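OxsB protein (PDB 5UL3) catalyses the oxidative ring contraction of dAMP to an oxetane aldehyde in oxetanocin A biosynthesis, using cobalamin, a [4Fe-4S] cluster and S-adenosylmethionine. Local coordinates at residues 115-120 with 152-157. Residues are numbered along the deposited sequence; the frame is centred on the assembly and turned at random.
Sequences LELPTV and LAKVEL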
ATOM      1  N   LEU A 115      16.919 -30.000 -11.398  1.00 29.01           N
ATOM      2  CA  LEU A 115      16.648 -29.930  -9.968  1.00 28.02           C
ATOM      3  C   LEU A 115      17.711 -29.169  -9.194  1.00 32.65           C
ATOM      4  O   LEU A 115      17.546 -28.969  -7.987  1.00 32.17           O
ATOM      5  CB  LEU A 115      16.513 -31.333  -9.376  1.00 31.10           C
ATOM      6  CG  LEU A 115      15.286 -32.085  -9.877  1.00 30.14           C
ATOM      7  CD1 LEU A 115      15.289 -33.506  -9.312  1.00 32.01           C
ATOM      8  CD2 LEU A 115      14.037 -31.318  -9.446  1.00 30.64           C
ATOM      9  N   GLU A 116      18.796 -28.756  -9.855  1.00 28.70           N
ATOM     10  CA  GLU A 116      19.821 -27.925  -9.233  1.00 30.17           C
ATOM     11  C   GLU A 116      19.392 -26.463  -9.346  1.00 29.81           C
ATOM     12  O   GLU A 116      19.887 -25.690 -10.164  1.00 29.84           O
ATOM     13  CB  GLU A 116      21.178 -28.182  -9.882  1.00 36.62           C
ATOM     14  CG  GLU A 116      21.675 -29.611  -9.658  1.00 39.62           C
ATOM     15  CD  GLU A 116      23.157 -29.791  -9.962  1.00 62.09           C
ATOM     16  OE1 GLU A 116      23.807 -30.619  -9.282  1.00 68.01           O
ATOM     17  OE2 GLU A 116      23.672 -29.108 -10.872  1.00 53.64           O
ATOM     18  N   LEU A 117      18.414 -26.108  -8.512  1.00 28.96           N
ATOM     19  CA  LEU A 117      17.833 -24.771  -8.571  1.00 26.68           C
ATOM     20  C   LEU A 117      18.822 -23.731  -8.045  1.00 28.18           C
ATOM     21  O   LEU A 117      19.495 -23.961  -7.030  1.00 28.54           O
ATOM     22  CB  LEU A 117      16.535 -24.716  -7.756  1.00 26.40           C
ATOM     23  CG  LEU A 117      15.399 -25.647  -8.184  1.00 30.30           C
ATOM     24  CD1 LEU A 117      14.153 -25.342  -7.358  1.00 33.52           C
ATOM     25  CD2 LEU A 117      15.106 -25.467  -9.655  1.00 29.42           C
ATOM     26  N   PRO A 118      18.920 -22.570  -8.690  1.00 24.74           N
ATOM     27  CA  PRO A 118      19.689 -21.471  -8.105  1.00 27.49           C
ATOM     28  C   PRO A 118      18.978 -20.943  -6.873  1.00 26.02           C
ATOM     29  O   PRO A 118      17.804 -21.230  -6.626  1.00 25.51           O
ATOM     30  CB  PRO A 118      19.731 -20.418  -9.216  1.00 28.17           C
ATOM     31  CG  PRO A 118      18.498 -20.675 -10.006  1.00 30.93           C
ATOM     32  CD  PRO A 118      18.229 -22.170  -9.932  1.00 26.70           C
ATOM     33  N   THR A 119      19.723 -20.195  -6.076  1.00 26.43           N
ATOM     34  CA  THR A 119      19.190 -19.576  -4.874  1.00 27.47           C
ATOM     35  C   THR A 119      19.046 -18.080  -5.112  1.00 23.69           C
ATOM     36  O   THR A 119      19.960 -17.436  -5.638  1.00 26.13           O
ATOM     37  CB  THR A 119      20.088 -19.844  -3.666  1.00 29.12           C
ATOM     38  OG1 THR A 119      19.995 -21.232  -3.331  1.00 32.35           O
ATOM     39  CG2 THR A 119      19.637 -19.007  -2.461  1.00 36.06           C
ATOM     40  N   VAL A 120      17.888 -17.543  -4.730  1.00 25.51           N
ATOM     41  CA  VAL A 120      17.580 -16.124  -4.838  1.00 23.70           C
ATOM     42  C   VAL A 120      17.237 -15.629  -3.444  1.00 19.67           C
ATOM     43  O   VAL A 120      16.345 -16.186  -2.799  1.00 24.01           O
ATOM     44  CB  VAL A 120      16.393 -15.887  -5.792  1.00 24.95           C
ATOM     45  CG1 VAL A 120      16.026 -14.416  -5.836  1.00 24.84           C
ATOM     46  CG2 VAL A 120      16.710 -16.429  -7.198  1.00 22.55           C
ATOM     47  N   LEU A 152      11.438 -22.365 -10.188  1.00 21.98           N
ATOM     48  CA  LEU A 152      12.597 -21.782 -10.848  1.00 22.19           C
ATOM     49  C   LEU A 152      13.784 -21.575  -9.915  1.00 20.98           C
ATOM     50  O   LEU A 152      14.921 -21.521 -10.394  1.00 25.44           O
ATOM     51  CB  LEU A 152      12.217 -20.439 -11.493  1.00 20.45           C
ATOM     52  CG  LEU A 152      11.234 -20.519 -12.671  1.00 24.17           C
ATOM     53  CD1 LEU A 152      10.780 -19.120 -13.064  1.00 23.82           C
ATOM     54  CD2 LEU A 152      11.837 -21.240 -13.874  1.00 29.28           C
ATOM     55  N   ALA A 153      13.555 -21.465  -8.610  1.00 22.35           N
ATOM     56  CA  ALA A 153      14.633 -21.128  -7.686  1.00 21.81           C
ATOM     57  C   ALA A 153      14.198 -21.486  -6.280  1.00 23.29           C
ATOM     58  O   ALA A 153      13.008 -21.553  -5.975  1.00 24.48           O
ATOM     59  CB  ALA A 153      15.000 -19.637  -7.735  1.00 22.95           C
ATOM     60  N   LYS A 154      15.191 -21.733  -5.433  1.00 26.72           N
ATOM     61  CA  LYS A 154      15.001 -21.656  -3.994  1.00 23.28           C
ATOM     62  C   LYS A 154      15.075 -20.187  -3.596  1.00 24.83           C
ATOM     63  O   LYS A 154      16.022 -19.495  -3.963  1.00 29.34           O
ATOM     64  CB  LYS A 154      16.073 -22.470  -3.280  1.00 24.84           C
ATOM     65  CG  LYS A 154      15.957 -23.974  -3.601  1.00 30.81           C
ATOM     66  CD  LYS A 154      16.724 -24.808  -2.583  1.00 46.36           C
ATOM     67  CE  LYS A 154      17.506 -25.922  -3.262  1.00 55.76           C
ATOM     68  NZ  LYS A 154      18.456 -26.594  -2.322  1.00 52.65           N
ATOM     69  N   VAL A 155      14.063 -19.702  -2.887  1.00 21.09           N
ATOM     70  CA  VAL A 155      13.967 -18.287  -2.557  1.00 22.34           C
ATOM     71  C   VAL A 155      14.087 -18.143  -1.048  1.00 22.43           C
ATOM     72  O   VAL A 155      13.421 -18.862  -0.298  1.00 26.09           O
ATOM     73  CB  VAL A 155      12.652 -17.659  -3.061  1.00 23.55           C
ATOM     74  CG1 VAL A 155      12.624 -16.142  -2.776  1.00 20.20           C
ATOM     75  CG2 VAL A 155      12.465 -17.918  -4.560  1.00 23.49           C
ATOM     76  N   GLU A 156      14.929 -17.214  -0.616  1.00 23.13           N
ATOM     77  CA  GLU A 156      15.045 -16.837   0.790  1.00 26.01           C
ATOM     78  C   GLU A 156      14.544 -15.408   0.935  1.00 23.59           C
ATOM     79  O   GLU A 156      14.906 -14.545   0.134  1.00 24.91           O
ATOM     80  CB  GLU A 156      16.490 -16.958   1.275  1.00 26.30           C
ATOM     81  CG  GLU A 156      16.797 -16.176   2.559  1.00 40.03           C
ATOM     82  CD  GLU A 156      17.190 -17.069   3.728  1.00 63.33           C
ATOM     83  OE1 GLU A 156      17.283 -18.300   3.525  1.00 70.10           O
ATOM     84  OE2 GLU A 156      17.405 -16.538   4.846  1.00 58.32           O
ATOM     85  N   LEU A 157      13.708 -15.171   1.948  1.00 25.29           N
ATOM     86  CA  LEU A 157      13.110 -13.864   2.201  1.00 22.09           C
ATOM     87  C   LEU A 157      13.708 -13.274   3.469  1.00 24.80           C
ATOM     88  O   LEU A 157      13.778 -13.956   4.500  1.00 26.16           O
ATOM     89  CB  LEU A 157      11.593 -13.975   2.360  1.00 22.79           C
ATOM     90  CG  LEU A 157      10.831 -14.326   1.068  1.00 20.68           C
ATOM     91  CD1 LEU A 157       9.384 -14.666   1.386  1.00 29.68           C
ATOM     92  CD2 LEU A 157      10.921 -13.118   0.138  1.00 26.95           C
TER
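Leu117 reaches over to the backbone of 152-154 just before the two segments pair as strands, and its side chain is worth following outward. CB lies 4.0 Å from Lys154 N and almost as near Ala153 CA. At chi1 -61° CG stands anti to the carbonyl carbon, and the methyls beyond it settle on different residues of 152-157: CD1 rests on the backbone of Ala153, 4.0 Å from its C, while CD2 meets the carbonyl of Leu152. That same carbonyl oxygen, Leu152 O, is also approached by Pro118 CD at 3.4 Å. Leu51 and Ser53 of strand 49-53 touch Leu117 too, tying this corner to the N-terminal antiparallel sheet.

From Thr119 and Lys154 onward the two segments run as parallel strands, the first and second of a beta-alpha-beta unit whose crossover is helix 138-149, at one margin of the Rossmann fold that houses cobalamin. Lys154 N donates to Pro118 O, a somewhat bent bond (144°); Val120 N then gives a straighter one to Lys154 O at 2.8 Å, and Glu156 N another to Val120 O. Thr119 and Lys154 share one face, their side chains crossing obliquely. On the other, Val120 sends CG2 to Ala153 CB at 3.7 Å, and its side chain lies about 7 Å from the bound cobalamin. Helix 138-149 packs on Val155 through Ser144 and Leu147, whereas Ile249 of helix 242-252 touches Pro118, Leu152 and Ala153.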